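Local coordinates for phosphate-specific transport system accessory protein PhoU homolog (Streptococcus pneumoniae, PDB 2I0M) that probably helps regulate phosphate uptake, as a zinc-binding, all-helical homodimer, at residues 14-19 and 88-93; 84-89 and 201-206; 117-122 and 184-189; 128-133 and 191-196; 146-151 and 195-200. All blocks are in the same frame, centred on the assembly; numbering follows the deposited sequence.

Interaction 1: residues 14-19 and 88-93; sequences QSFLGL and SDLERM. With ZN (zinc ion), chain D.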
# COMPACT_ATOMS: atom_id res chain seq x y z
N GLN A 14 8.29 8.63 20.03
CA GLN A 14 8.81 9.92 19.58
C GLN A 14 9.69 9.76 18.34
O GLN A 14 9.65 10.63 17.45
CB GLN A 14 9.57 10.66 20.70
CG GLN A 14 8.65 11.32 21.74
CD GLN A 14 7.68 12.35 21.15
OE1 GLN A 14 6.47 12.26 21.34
NE2 GLN A 14 8.22 13.32 20.44
N SER A 15 10.46 8.68 18.29
CA SER A 15 11.23 8.32 17.09
C SER A 15 10.32 8.21 15.87
O SER A 15 10.64 8.74 14.80
CB SER A 15 11.96 6.98 17.27
OG SER A 15 13.03 7.10 18.20
N PHE A 16 9.19 7.53 16.05
CA PHE A 16 8.19 7.31 15.00
C PHE A 16 7.50 8.61 14.53
O PHE A 16 7.36 8.84 13.33
CB PHE A 16 7.18 6.25 15.49
CG PHE A 16 5.94 6.16 14.64
CD1 PHE A 16 4.77 6.80 15.04
CD2 PHE A 16 5.96 5.43 13.44
CE1 PHE A 16 3.65 6.73 14.26
CE2 PHE A 16 4.82 5.37 12.64
CZ PHE A 16 3.66 6.00 13.05
N LEU A 17 7.10 9.46 15.47
CA LEU A 17 6.57 10.80 15.13
C LEU A 17 7.59 11.68 14.40
O LEU A 17 7.23 12.38 13.44
CB LEU A 17 6.01 11.53 16.36
CG LEU A 17 4.92 10.76 17.14
CD1 LEU A 17 4.53 11.56 18.36
CD2 LEU A 17 3.71 10.48 16.29
N GLY A 18 8.85 11.63 14.86
CA GLY A 18 9.99 12.24 14.15
C GLY A 18 10.03 11.80 12.68
O GLY A 18 10.09 12.64 11.79
N LEU A 19 9.95 10.50 12.44
CA LEU A 19 9.89 9.98 11.08
C LEU A 19 8.68 10.54 10.33
O LEU A 19 8.81 10.93 9.18
CB LEU A 19 9.79 8.45 11.08
CG LEU A 19 10.68 7.60 10.16
CD1 LEU A 19 10.02 6.23 9.78
CD2 LEU A 19 11.25 8.35 8.91
N SER A 88 6.93 1.51 8.42
CA SER A 88 6.89 0.98 7.05
C SER A 88 5.91 1.68 6.09
O SER A 88 6.25 1.96 4.94
CB SER A 88 6.57 -0.51 7.11
OG SER A 88 6.35 -1.01 5.80
N ASP A 89 4.69 1.93 6.54
CA ASP A 89 3.70 2.68 5.76
C ASP A 89 4.22 4.11 5.50
O ASP A 89 3.97 4.70 4.44
CB ASP A 89 2.36 2.76 6.52
CG ASP A 89 1.58 1.46 6.51
OD1 ASP A 89 1.89 0.54 5.72
OD2 ASP A 89 0.61 1.34 7.28
N LEU A 90 4.94 4.63 6.48
CA LEU A 90 5.51 5.95 6.43
C LEU A 90 6.62 6.00 5.37
O LEU A 90 6.65 6.92 4.56
CB LEU A 90 6.02 6.33 7.82
CG LEU A 90 5.68 7.61 8.59
CD1 LEU A 90 4.18 8.04 8.57
CD2 LEU A 90 6.18 7.42 10.01
N GLU A 91 7.52 5.01 5.32
CA GLU A 91 8.50 5.02 4.22
C GLU A 91 7.91 4.81 2.83
O GLU A 91 8.48 5.26 1.84
CB GLU A 91 9.87 4.32 4.53
CG GLU A 91 10.30 3.00 3.93
CD GLU A 91 10.10 2.81 2.43
OE1 GLU A 91 8.99 2.38 2.07
OE2 GLU A 91 11.06 3.00 1.63
N ARG A 92 6.74 4.17 2.76
CA ARG A 92 6.04 4.04 1.47
C ARG A 92 5.38 5.37 1.10
O ARG A 92 5.42 5.79 -0.06
CB ARG A 92 5.08 2.86 1.47
CG ARG A 92 5.84 1.53 1.55
CD ARG A 92 4.93 0.36 1.71
NE ARG A 92 5.66 -0.89 1.94
CZ ARG A 92 5.07 -2.05 2.21
NH1 ARG A 92 3.74 -2.12 2.29
NH2 ARG A 92 5.81 -3.15 2.40
N MET A 93 4.81 6.05 2.09
CA MET A 93 4.37 7.45 1.93
C MET A 93 5.49 8.33 1.35
O MET A 93 5.33 8.94 0.29
CB MET A 93 3.84 7.99 3.25
CG MET A 93 2.51 7.30 3.64
SD MET A 93 1.93 7.58 5.32
CE MET A 93 1.76 9.33 5.21
ZN ZN D . 10.20 1.90 -0.17
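Next to Leu90, whose side chain meets Phe16 and Leu19, the carboxylate of Glu91 chelates a zinc ion asymmetrically: Glu91 OE2 lies 2.3 Å from the metal and Glu91 OE1 2.6 Å. A bend at chi2 (46°) helps turn this carboxylate away from helix 5-35. Asp95 of the same chain and Asp214 of the second subunit complete the observed ligands, making this a metal bridge between chains.

Across the contact itself everything converges on one methyl, Leu90 CD2. It approaches the Phe16 ring obliquely, 3.6 Å from Phe16 CE2 and 4.0 Å from Phe16 CD2. With chi1 at 167°, Phe16 CG stands opposite the backbone N, and the end of the ring comes nearer to helix 74-105 than the initial direction of the side chain does. Leu19 meets the same methyl from another direction, the two leucines running antiparallel past one another, with Leu19 CB at 3.9 Å and Leu19 CD1 at 4.0 Å from Leu90 CD2. The backbone also takes part, since Phe16 O lies 3.8 Å from the same methyl.

Leu19 extends the apolar layer to Ile59 of helix 39-66, and Phe16 meets the ring of Phe137. Both segments belong to the first PhoU domain. Adjacent residues of helix 74-105 thus serve opposite chemistries: Leu90 buries carbon against helix 5-35, while Glu91 presents oxygen to a metal shared with the partner subunit.

Interaction 2: residues 84-89 and 201-206; sequences MSSCSD and CERLVY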
# COMPACT_ATOMS: atom_id res chain seq x y z
N MET A 84 6.12 -0.74 14.31
CA MET A 84 6.81 -1.48 13.25
C MET A 84 6.05 -1.41 11.95
O MET A 84 6.61 -1.11 10.90
CB MET A 84 7.01 -2.94 13.64
CG MET A 84 8.08 -3.17 14.67
SD MET A 84 8.68 -4.88 14.68
CE MET A 84 8.95 -5.13 16.42
N SER A 85 4.75 -1.66 12.04
CA SER A 85 3.87 -1.63 10.88
C SER A 85 3.68 -0.22 10.33
O SER A 85 3.66 -0.03 9.13
CB SER A 85 2.52 -2.25 11.28
OG SER A 85 1.46 -1.67 10.53
N SER A 86 3.55 0.77 11.20
CA SER A 86 3.30 2.13 10.77
C SER A 86 4.54 2.83 10.21
O SER A 86 4.43 3.68 9.33
CB SER A 86 2.69 2.96 11.92
OG SER A 86 1.40 2.50 12.29
N CYS A 87 5.73 2.49 10.69
CA CYS A 87 6.93 3.18 10.19
C CYS A 87 7.21 2.77 8.73
O CYS A 87 7.62 3.59 7.92
CB CYS A 87 8.12 3.04 11.14
SG CYS A 87 8.85 1.43 11.19
N SER A 88 6.93 1.51 8.42
CA SER A 88 6.89 0.98 7.05
C SER A 88 5.91 1.68 6.09
O SER A 88 6.25 1.96 4.94
CB SER A 88 6.57 -0.51 7.11
OG SER A 88 6.35 -1.01 5.80
N ASP A 89 4.69 1.93 6.54
CA ASP A 89 3.70 2.68 5.76
C ASP A 89 4.22 4.11 5.50
O ASP A 89 3.97 4.70 4.44
CB ASP A 89 2.36 2.76 6.52
CG ASP A 89 1.58 1.46 6.51
OD1 ASP A 89 1.89 0.54 5.72
OD2 ASP A 89 0.61 1.34 7.28
N CYS A 201 -4.14 4.76 10.61
CA CYS A 201 -5.40 4.93 11.35
C CYS A 201 -6.02 3.62 11.84
O CYS A 201 -6.38 3.52 13.00
CB CYS A 201 -6.40 5.75 10.52
SG CYS A 201 -5.94 7.50 10.31
N GLU A 202 -6.14 2.62 10.96
CA GLU A 202 -6.66 1.29 11.33
C GLU A 202 -5.80 0.59 12.38
O GLU A 202 -6.31 -0.05 13.28
CB GLU A 202 -6.78 0.38 10.10
CG GLU A 202 -7.72 0.90 9.02
CD GLU A 202 -7.89 -0.08 7.87
OE1 GLU A 202 -9.05 -0.43 7.56
OE2 GLU A 202 -6.88 -0.50 7.26
N ARG A 203 -4.49 0.71 12.24
CA ARG A 203 -3.52 0.22 13.22
C ARG A 203 -3.75 0.85 14.60
O ARG A 203 -3.59 0.20 15.63
CB ARG A 203 -2.09 0.55 12.74
CG ARG A 203 -1.00 -0.31 13.32
CD ARG A 203 -0.82 -1.63 12.54
NE ARG A 203 -1.35 -2.76 13.31
CZ ARG A 203 -1.15 -4.04 13.03
NH1 ARG A 203 -0.41 -4.41 12.00
NH2 ARG A 203 -1.70 -4.95 13.83
N LEU A 204 -4.12 2.12 14.59
CA LEU A 204 -4.47 2.84 15.81
C LEU A 204 -5.76 2.28 16.42
O LEU A 204 -5.86 2.15 17.65
CB LEU A 204 -4.59 4.34 15.50
CG LEU A 204 -4.08 5.46 16.41
CD1 LEU A 204 -2.94 5.02 17.33
CD2 LEU A 204 -3.66 6.68 15.55
N VAL A 205 -6.74 1.93 15.59
CA VAL A 205 -7.98 1.36 16.15
C VAL A 205 -7.70 -0.02 16.75
O VAL A 205 -8.19 -0.32 17.83
CB VAL A 205 -9.24 1.45 15.19
CG1 VAL A 205 -8.96 0.87 13.85
CG2 VAL A 205 -10.47 0.75 15.80
N TYR A 206 -6.87 -0.81 16.07
CA TYR A 206 -6.37 -2.10 16.55
C TYR A 206 -5.65 -1.98 17.90
O TYR A 206 -5.71 -2.88 18.73
CB TYR A 206 -5.44 -2.72 15.50
CG TYR A 206 -4.36 -3.62 16.06
CD1 TYR A 206 -4.56 -4.99 16.22
CD2 TYR A 206 -3.13 -3.08 16.43
CE1 TYR A 206 -3.55 -5.82 16.74
CE2 TYR A 206 -2.12 -3.88 16.94
CZ TYR A 206 -2.32 -5.24 17.09
OH TYR A 206 -1.30 -6.00 17.60
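Ser85 and Ser86 receive the bent side chain of Arg203 where two helices of the PhoU helical bundle meet, 74-105 from the first PhoU domain and 177-209 from the second.

The closest contacts are between hydroxyl oxygens and aliphatic carbon. Ser85 OG lies only 3.0 Å from Arg203 CD, a tight approach, and Ser85 CB follows at 3.6 Å from the same carbon. One residue on, Ser86 OG rests 3.8 Å from Arg203 CG; its hydrogen bond goes to Ser82 O, within its own helix. Arg203 fits this surface by folding twice, at chi2 (84°) and chi3 (-106°), which lays its methylenes along the two serines. Ser85 OG is also near the edge of the guanidinium, close to its plane, 3.6 Å from Arg203 NH1.

The polar interaction of the guanidinium is made in the dimer: NH1 forms a salt bridge with Glu60 of the second subunit. Arg203 therefore spans an intrachain helix packing and the subunit interface.

The third kind is a contact with an aromatic face, made inside segment 201-206 and probably steadying the guanidinium: Arg203 NH2 lies 3.2 Å above the plane of the Tyr206 ring, over its centre.

Interaction 3: residues 117-122 and 184-189; sequences EQLHQM and LYIIGH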
# COMPACT_ATOMS: atom_id res chain seq x y z
N GLU A 117 -5.71 23.70 -9.57
CA GLU A 117 -6.26 24.01 -8.25
C GLU A 117 -6.95 22.84 -7.54
O GLU A 117 -6.83 22.70 -6.31
CB GLU A 117 -7.19 25.24 -8.32
CG GLU A 117 -6.50 26.55 -8.69
CD GLU A 117 -5.25 26.84 -7.86
OE1 GLU A 117 -5.28 26.65 -6.61
OE2 GLU A 117 -4.23 27.27 -8.45
N GLN A 118 -7.65 22.00 -8.30
CA GLN A 118 -8.17 20.72 -7.78
C GLN A 118 -7.05 19.85 -7.20
O GLN A 118 -7.18 19.26 -6.13
CB GLN A 118 -8.91 19.95 -8.86
CG GLN A 118 -10.39 20.30 -9.01
CD GLN A 118 -11.22 19.08 -9.41
OE1 GLN A 118 -11.29 18.10 -8.67
NE2 GLN A 118 -11.86 19.14 -10.57
N LEU A 119 -5.94 19.79 -7.93
CA LEU A 119 -4.74 19.08 -7.52
C LEU A 119 -4.14 19.63 -6.22
O LEU A 119 -3.69 18.86 -5.36
CB LEU A 119 -3.72 19.13 -8.65
CG LEU A 119 -2.77 17.94 -8.68
CD1 LEU A 119 -2.47 17.51 -10.12
CD2 LEU A 119 -1.50 18.26 -7.90
N HIS A 120 -4.12 20.96 -6.11
CA HIS A 120 -3.71 21.68 -4.90
C HIS A 120 -4.61 21.27 -3.74
O HIS A 120 -4.14 21.12 -2.61
CB HIS A 120 -3.80 23.22 -5.11
CG HIS A 120 -2.75 23.80 -6.00
ND1 HIS A 120 -2.57 25.16 -6.16
CD2 HIS A 120 -1.80 23.21 -6.77
CE1 HIS A 120 -1.57 25.38 -7.00
NE2 HIS A 120 -1.09 24.21 -7.38
N GLN A 121 -5.90 21.10 -4.01
CA GLN A 121 -6.87 20.73 -2.99
C GLN A 121 -6.68 19.30 -2.52
O GLN A 121 -6.70 19.04 -1.32
CB GLN A 121 -8.30 20.95 -3.47
CG GLN A 121 -8.65 22.42 -3.71
CD GLN A 121 -8.41 23.29 -2.49
OE1 GLN A 121 -8.74 22.90 -1.36
NE2 GLN A 121 -7.86 24.48 -2.70
N MET A 122 -6.50 18.37 -3.46
CA MET A 122 -6.20 16.99 -3.15
C MET A 122 -4.92 16.94 -2.32
O MET A 122 -4.82 16.17 -1.36
CB MET A 122 -6.03 16.18 -4.45
CG MET A 122 -5.72 14.68 -4.27
SD MET A 122 -5.63 13.75 -5.83
CE MET A 122 -4.40 14.65 -6.69
N LEU A 184 -1.06 11.98 -14.20
CA LEU A 184 -1.71 10.75 -13.77
C LEU A 184 -0.92 10.10 -12.63
O LEU A 184 -1.51 9.73 -11.62
CB LEU A 184 -1.94 9.76 -14.93
CG LEU A 184 -3.05 10.10 -15.94
CD1 LEU A 184 -3.14 9.03 -17.03
CD2 LEU A 184 -4.41 10.31 -15.28
N TYR A 185 0.40 10.00 -12.80
CA TYR A 185 1.27 9.44 -11.75
C TYR A 185 1.15 10.24 -10.47
O TYR A 185 0.96 9.66 -9.40
CB TYR A 185 2.74 9.40 -12.18
CG TYR A 185 3.03 8.59 -13.42
CD1 TYR A 185 2.26 7.47 -13.75
CD2 TYR A 185 4.10 8.92 -14.24
CE1 TYR A 185 2.54 6.73 -14.88
CE2 TYR A 185 4.38 8.19 -15.38
CZ TYR A 185 3.60 7.09 -15.69
OH TYR A 185 3.88 6.35 -16.83
N ILE A 186 1.24 11.57 -10.59
CA ILE A 186 1.18 12.46 -9.44
C ILE A 186 -0.07 12.21 -8.60
O ILE A 186 0.02 12.08 -7.37
CB ILE A 186 1.26 13.96 -9.86
CG1 ILE A 186 2.70 14.30 -10.26
CG2 ILE A 186 0.78 14.87 -8.73
CD1 ILE A 186 2.82 15.49 -11.18
N ILE A 187 -1.23 12.14 -9.25
CA ILE A 187 -2.47 11.96 -8.50
C ILE A 187 -2.57 10.55 -7.92
O ILE A 187 -3.16 10.36 -6.87
CB ILE A 187 -3.75 12.38 -9.30
CG1 ILE A 187 -3.99 11.49 -10.52
CG2 ILE A 187 -3.64 13.84 -9.70
CD1 ILE A 187 -5.43 11.52 -11.02
N GLY A 188 -1.94 9.58 -8.60
CA GLY A 188 -1.81 8.22 -8.08
C GLY A 188 -0.91 8.16 -6.85
O GLY A 188 -1.16 7.36 -5.93
N HIS A 189 0.13 8.99 -6.83
CA HIS A 189 1.04 9.06 -5.68
C HIS A 189 0.37 9.66 -4.45
O HIS A 189 0.63 9.22 -3.33
CB HIS A 189 2.31 9.84 -6.02
CG HIS A 189 3.28 9.07 -6.85
ND1 HIS A 189 3.73 7.82 -6.50
CD2 HIS A 189 3.91 9.39 -8.01
CE1 HIS A 189 4.58 7.38 -7.42
NE2 HIS A 189 4.70 8.31 -8.35
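Met122 and Ile187 make the tightest meeting in this contact, with the methyl Met122 CE only 3.2 Å from Ile187 CG2 and 3.5 Å from Ile187 CB, an approach perhaps slightly strained in the model. The sulfur stands a little further back, Met122 SD being 4.2 Å from Ile187 CB. The two side chains cross at about a right angle, so the thioether end lies athwart the isoleucine branch.

Leu119 adds a second set of contacts, dividing its methyls between neighbouring residues: Leu119 CD1 reaches 3.9 Å from Ile187 CG2, and Leu119 CD2 comes to 4.2 Å from Ile186 CG2. Ile187 CG2 is thus touched by both Met122 and Leu119, from directions roughly at right angles.

Torsions account for this placement. Met122 runs extended through chi1 and chi2, then turns at chi3 (56°) to set its methyl against Ile187. In Ile187 the longer branch occupies the crowded position between backbone N and carbonyl carbon (chi1 66°), and CG2 is the branch offered to helix 117-136.

Behind this shell, Leu34 of helix 5-35 touches both Leu119 and Ile186, while Tyr158 of helix 152-168 backs Met122. The axes of the two short segments, both in the second PhoU domain, run in nearly the same direction, 11.1 Å apart at closest approach, at 23°. With carbon and sulfur alone at the interface, cohesion here rests on dispersion and non-directional packing.

Interaction 4: residues 128-133 and 191-196; sequences SMLADL and ERFADY. With ZN (zinc ion), chain B.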
# COMPACT_ATOMS: atom_id res chain seq x y z
N SER A 128 -3.07 17.58 5.43
CA SER A 128 -3.70 17.84 6.71
C SER A 128 -4.10 16.54 7.39
O SER A 128 -4.08 16.45 8.61
CB SER A 128 -4.86 18.82 6.59
OG SER A 128 -6.02 18.19 6.11
N MET A 129 -4.43 15.53 6.60
CA MET A 129 -4.66 14.17 7.09
C MET A 129 -3.45 13.65 7.86
O MET A 129 -3.61 13.10 8.96
CB MET A 129 -5.01 13.22 5.94
CG MET A 129 -6.51 13.16 5.52
SD MET A 129 -6.77 12.21 3.96
CE MET A 129 -6.60 10.55 4.58
N LEU A 130 -2.24 13.83 7.32
CA LEU A 130 -1.04 13.37 8.02
C LEU A 130 -0.76 14.21 9.27
O LEU A 130 -0.39 13.66 10.31
CB LEU A 130 0.18 13.40 7.10
CG LEU A 130 1.50 12.88 7.70
CD1 LEU A 130 1.32 11.44 8.25
CD2 LEU A 130 2.61 12.92 6.67
N ALA A 131 -0.92 15.52 9.16
CA ALA A 131 -0.68 16.43 10.30
C ALA A 131 -1.65 16.11 11.44
O ALA A 131 -1.26 16.09 12.61
CB ALA A 131 -0.81 17.87 9.86
N ASP A 132 -2.91 15.88 11.09
CA ASP A 132 -3.90 15.41 12.06
C ASP A 132 -3.50 14.08 12.71
O ASP A 132 -3.52 13.95 13.92
CB ASP A 132 -5.29 15.30 11.41
CG ASP A 132 -5.90 16.67 11.08
OD1 ASP A 132 -5.39 17.72 11.51
OD2 ASP A 132 -6.93 16.68 10.37
N LEU A 133 -3.08 13.13 11.89
CA LEU A 133 -2.64 11.82 12.37
C LEU A 133 -1.50 11.94 13.38
O LEU A 133 -1.56 11.34 14.44
CB LEU A 133 -2.24 10.91 11.20
CG LEU A 133 -1.65 9.53 11.57
CD1 LEU A 133 -2.67 8.68 12.38
CD2 LEU A 133 -1.18 8.77 10.35
N GLU A 191 -2.97 9.66 -4.00
CA GLU A 191 -4.02 8.73 -3.62
C GLU A 191 -3.43 7.61 -2.73
O GLU A 191 -4.02 7.29 -1.70
CB GLU A 191 -4.75 8.20 -4.86
CG GLU A 191 -6.08 7.49 -4.57
CD GLU A 191 -5.91 6.09 -3.97
OE1 GLU A 191 -4.90 5.42 -4.28
OE2 GLU A 191 -6.80 5.65 -3.20
N ARG A 192 -2.27 7.05 -3.12
CA ARG A 192 -1.54 6.05 -2.31
C ARG A 192 -1.05 6.57 -0.96
O ARG A 192 -1.23 5.91 0.06
CB ARG A 192 -0.33 5.48 -3.07
CG ARG A 192 -0.64 4.77 -4.34
CD ARG A 192 -1.37 3.48 -4.08
NE ARG A 192 -0.44 2.38 -3.79
CZ ARG A 192 -0.06 2.03 -2.57
NH1 ARG A 192 -0.54 2.69 -1.51
NH2 ARG A 192 0.77 1.03 -2.40
N PHE A 193 -0.42 7.74 -0.97
CA PHE A 193 -0.04 8.48 0.24
C PHE A 193 -1.17 8.48 1.26
O PHE A 193 -0.97 8.10 2.41
CB PHE A 193 0.32 9.92 -0.14
CG PHE A 193 0.85 10.76 0.98
CD1 PHE A 193 2.20 10.72 1.32
CD2 PHE A 193 0.03 11.65 1.65
CE1 PHE A 193 2.72 11.54 2.34
CE2 PHE A 193 0.53 12.47 2.67
CZ PHE A 193 1.88 12.41 3.02
N ALA A 194 -2.35 8.88 0.81
CA ALA A 194 -3.52 9.00 1.68
C ALA A 194 -4.06 7.64 2.14
O ALA A 194 -4.54 7.50 3.26
CB ALA A 194 -4.61 9.83 1.00
N ASP A 195 -3.98 6.64 1.27
CA ASP A 195 -4.32 5.29 1.63
C ASP A 195 -3.46 4.76 2.79
O ASP A 195 -4.00 4.16 3.73
CB ASP A 195 -4.18 4.37 0.42
CG ASP A 195 -5.45 4.27 -0.40
OD1 ASP A 195 -6.54 4.62 0.12
OD2 ASP A 195 -5.38 3.80 -1.57
N TYR A 196 -2.14 4.95 2.72
CA TYR A 196 -1.27 4.56 3.85
C TYR A 196 -1.61 5.25 5.18
O TYR A 196 -1.54 4.62 6.24
CB TYR A 196 0.22 4.73 3.53
CG TYR A 196 0.73 3.71 2.55
CD1 TYR A 196 0.75 2.35 2.87
CD2 TYR A 196 1.18 4.09 1.28
CE1 TYR A 196 1.22 1.38 1.95
CE2 TYR A 196 1.64 3.14 0.36
CZ TYR A 196 1.66 1.80 0.71
OH TYR A 196 2.12 0.86 -0.19
ZN ZN B . -7.73 6.14 -1.51
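Met129 reaches out to Ala194 where helices 117-136 and 177-209 pack in the second PhoU domain, beside a zinc site built on the family's E(D)XXXD motif. From CB, chi1 of -86° places CG beside the backbone N; the chain runs on nearly extended through chi2, and the turn at chi3 (76°) delivers CE. That methyl does the touching: Met129 CE is 3.9 Å from the backbone oxygen Ala194 O and 4.2 Å from Ala194 CB. Ile155 of helix 152-168 also touches the Met129 side chain.

The neighbouring pair is aromatic to aliphatic. Leu130 and Phe193 cross at about a right angle, Leu130 CD2 lying 3.8 Å from Phe193 CZ and oblique to the ring. Val23 and Leu24 of helix 5-35 also touch Leu130, extending this buried layer.

Another side of helix 177-209 carries the metal ligands, separated by one helical turn. Glu191 OE2 binds the zinc ion at 2.0 Å and Asp195 OD1 binds it at 2.5 Å; Asp156 supplies the third bound atom, and Asp152 also belongs to the site. The metal probably offsets the repulsion between these carboxylates, which come as near as 2.8 Å between Glu191 OE2 and Asp195 OD2.

The same turn spacing recurs between Arg192 and Tyr196 on the side facing the second subunit: Arg192 NH2 donates to Tyr196 OH over 2.6 Å, the oxygen tilted 18° from the guanidinium plane.

Interaction 5: residues 146-151 and 195-200; sequences ISIAQK and DYIANI. With ZN (zinc ion), chain B.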
# COMPACT_ATOMS: atom_id res chain seq x y z
N ILE A 146 -10.26 7.13 13.19
CA ILE A 146 -11.39 6.80 12.31
C ILE A 146 -11.88 8.01 11.51
O ILE A 146 -12.11 7.90 10.29
CB ILE A 146 -12.55 6.16 13.10
CG1 ILE A 146 -12.15 4.77 13.60
CG2 ILE A 146 -13.83 6.11 12.25
CD1 ILE A 146 -13.11 4.17 14.61
N SER A 147 -12.04 9.16 12.18
CA SER A 147 -12.43 10.38 11.48
C SER A 147 -11.39 10.81 10.42
O SER A 147 -11.77 11.23 9.32
CB SER A 147 -12.76 11.51 12.46
OG SER A 147 -11.60 11.89 13.20
N ILE A 148 -10.10 10.67 10.72
CA ILE A 148 -9.04 10.93 9.72
C ILE A 148 -9.11 10.00 8.50
O ILE A 148 -9.04 10.47 7.35
CB ILE A 148 -7.62 10.88 10.35
CG1 ILE A 148 -7.46 12.03 11.37
CG2 ILE A 148 -6.52 10.94 9.26
CD1 ILE A 148 -6.33 11.80 12.35
N ALA A 149 -9.25 8.70 8.76
CA ALA A 149 -9.36 7.68 7.70
C ALA A 149 -10.50 7.99 6.75
O ALA A 149 -10.37 7.79 5.55
CB ALA A 149 -9.54 6.27 8.30
N GLN A 150 -11.62 8.49 7.30
CA GLN A 150 -12.83 8.80 6.53
C GLN A 150 -12.64 9.86 5.45
O GLN A 150 -13.32 9.82 4.42
CB GLN A 150 -13.94 9.24 7.48
CG GLN A 150 -14.57 8.10 8.26
CD GLN A 150 -15.59 8.57 9.28
OE1 GLN A 150 -15.45 9.64 9.90
NE2 GLN A 150 -16.64 7.77 9.47
N LYS A 151 -11.73 10.81 5.68
CA LYS A 151 -11.41 11.84 4.69
C LYS A 151 -10.78 11.30 3.39
O LYS A 151 -10.70 12.02 2.41
CB LYS A 151 -10.53 12.92 5.29
CG LYS A 151 -11.23 13.74 6.36
CD LYS A 151 -10.27 14.73 7.00
CE LYS A 151 -11.01 15.59 8.02
NZ LYS A 151 -10.28 16.87 8.22
N ASP A 195 -3.98 6.64 1.27
CA ASP A 195 -4.32 5.29 1.63
C ASP A 195 -3.46 4.76 2.79
O ASP A 195 -4.00 4.16 3.73
CB ASP A 195 -4.18 4.37 0.42
CG ASP A 195 -5.45 4.27 -0.40
OD1 ASP A 195 -6.54 4.62 0.12
OD2 ASP A 195 -5.38 3.80 -1.57
N TYR A 196 -2.14 4.95 2.72
CA TYR A 196 -1.27 4.56 3.85
C TYR A 196 -1.61 5.25 5.18
O TYR A 196 -1.54 4.62 6.24
CB TYR A 196 0.22 4.73 3.53
CG TYR A 196 0.73 3.71 2.55
CD1 TYR A 196 0.75 2.35 2.87
CD2 TYR A 196 1.18 4.09 1.28
CE1 TYR A 196 1.22 1.38 1.95
CE2 TYR A 196 1.64 3.14 0.36
CZ TYR A 196 1.66 1.80 0.71
OH TYR A 196 2.12 0.86 -0.19
N ILE A 197 -1.96 6.54 5.13
CA ILE A 197 -2.46 7.26 6.32
C ILE A 197 -3.65 6.53 6.94
O ILE A 197 -3.72 6.38 8.17
CB ILE A 197 -2.85 8.73 5.98
CG1 ILE A 197 -1.60 9.52 5.55
CG2 ILE A 197 -3.54 9.40 7.15
CD1 ILE A 197 -1.89 10.86 4.91
N ALA A 198 -4.58 6.10 6.08
CA ALA A 198 -5.77 5.37 6.50
C ALA A 198 -5.38 4.02 7.13
O ALA A 198 -5.93 3.64 8.16
CB ALA A 198 -6.70 5.14 5.29
N ASN A 199 -4.45 3.31 6.51
CA ASN A 199 -3.81 2.16 7.10
C ASN A 199 -3.20 2.42 8.49
O ASN A 199 -3.32 1.57 9.37
CB ASN A 199 -2.75 1.59 6.14
CG ASN A 199 -3.35 0.83 4.95
OD1 ASN A 199 -2.76 0.76 3.86
ND2 ASN A 199 -4.53 0.25 5.15
N ILE A 200 -2.60 3.58 8.73
CA ILE A 200 -1.99 3.84 10.04
C ILE A 200 -3.09 4.09 11.06
O ILE A 200 -3.01 3.62 12.20
CB ILE A 200 -0.95 4.99 10.02
CG1 ILE A 200 0.20 4.67 9.06
CG2 ILE A 200 -0.39 5.23 11.42
CD1 ILE A 200 1.12 5.85 8.78
ZN ZN B . -7.73 6.14 -1.51
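Ile148 and Ile197 share one conformation, chi1 -65° in each, which directs both CG2 methyls opposite their own backbone N and lets them meet at the interface. The gap between Ile148 CG2 and Ile197 CG2 is 4.0 Å, with the two side chains crossing at about a right angle. Each isoleucine also faces the buried helix 117-136, Ile148 against Asp132 and Ala136, Ile197 against Leu130.

Beside this pair the backbones come exceptionally near. Ala149 CA and Ala198 CA are 4.4 Å apart, an approach that the single-methyl side chains on both helices permit. Neither methyl points straight at the other helix; they pass flank to flank, with Ala149 CB 4.3 Å from Ala198 CB and equally 4.3 Å from Ala198 CA. Cys201, one turn after Ile197, touches both Ile148 and Ala149 and continues the seam.

The contact lies near the C-terminal part of the short helix 142-150; helix 152-168 follows and carries Asp152 and Asp156 of the zinc site. Asp195, another member of that site, precedes Ala198 by three residues on the same helix. Close helix packing on alanines thus lies about one helical turn from the carboxylate-rich zinc site of the second PhoU domain.

Interactions 1 to 4 are buried, whereas interaction 5, on the short helix 142-150, is partly buried. Helix 177-209 serves interactions 2, 3, 4 and 5, and helix 74-105 serves interactions 1 and 2. Interactions 3 and 4 join the same two helices, 117-136 and 177-209, interaction 3 nearer their N-terminal ends. Interaction 2 alone joins the two PhoU domains, and its chemistry is the most polar; the others meet through apolar groups. Interactions 4 and 5, their centres about 6 Å apart, share a zinc ion; interaction 1 holds a different one, linked to the second subunit. Met93 CE approaches Ile197 CG1 to 3.4 Å, tying interaction 1 to interaction 5.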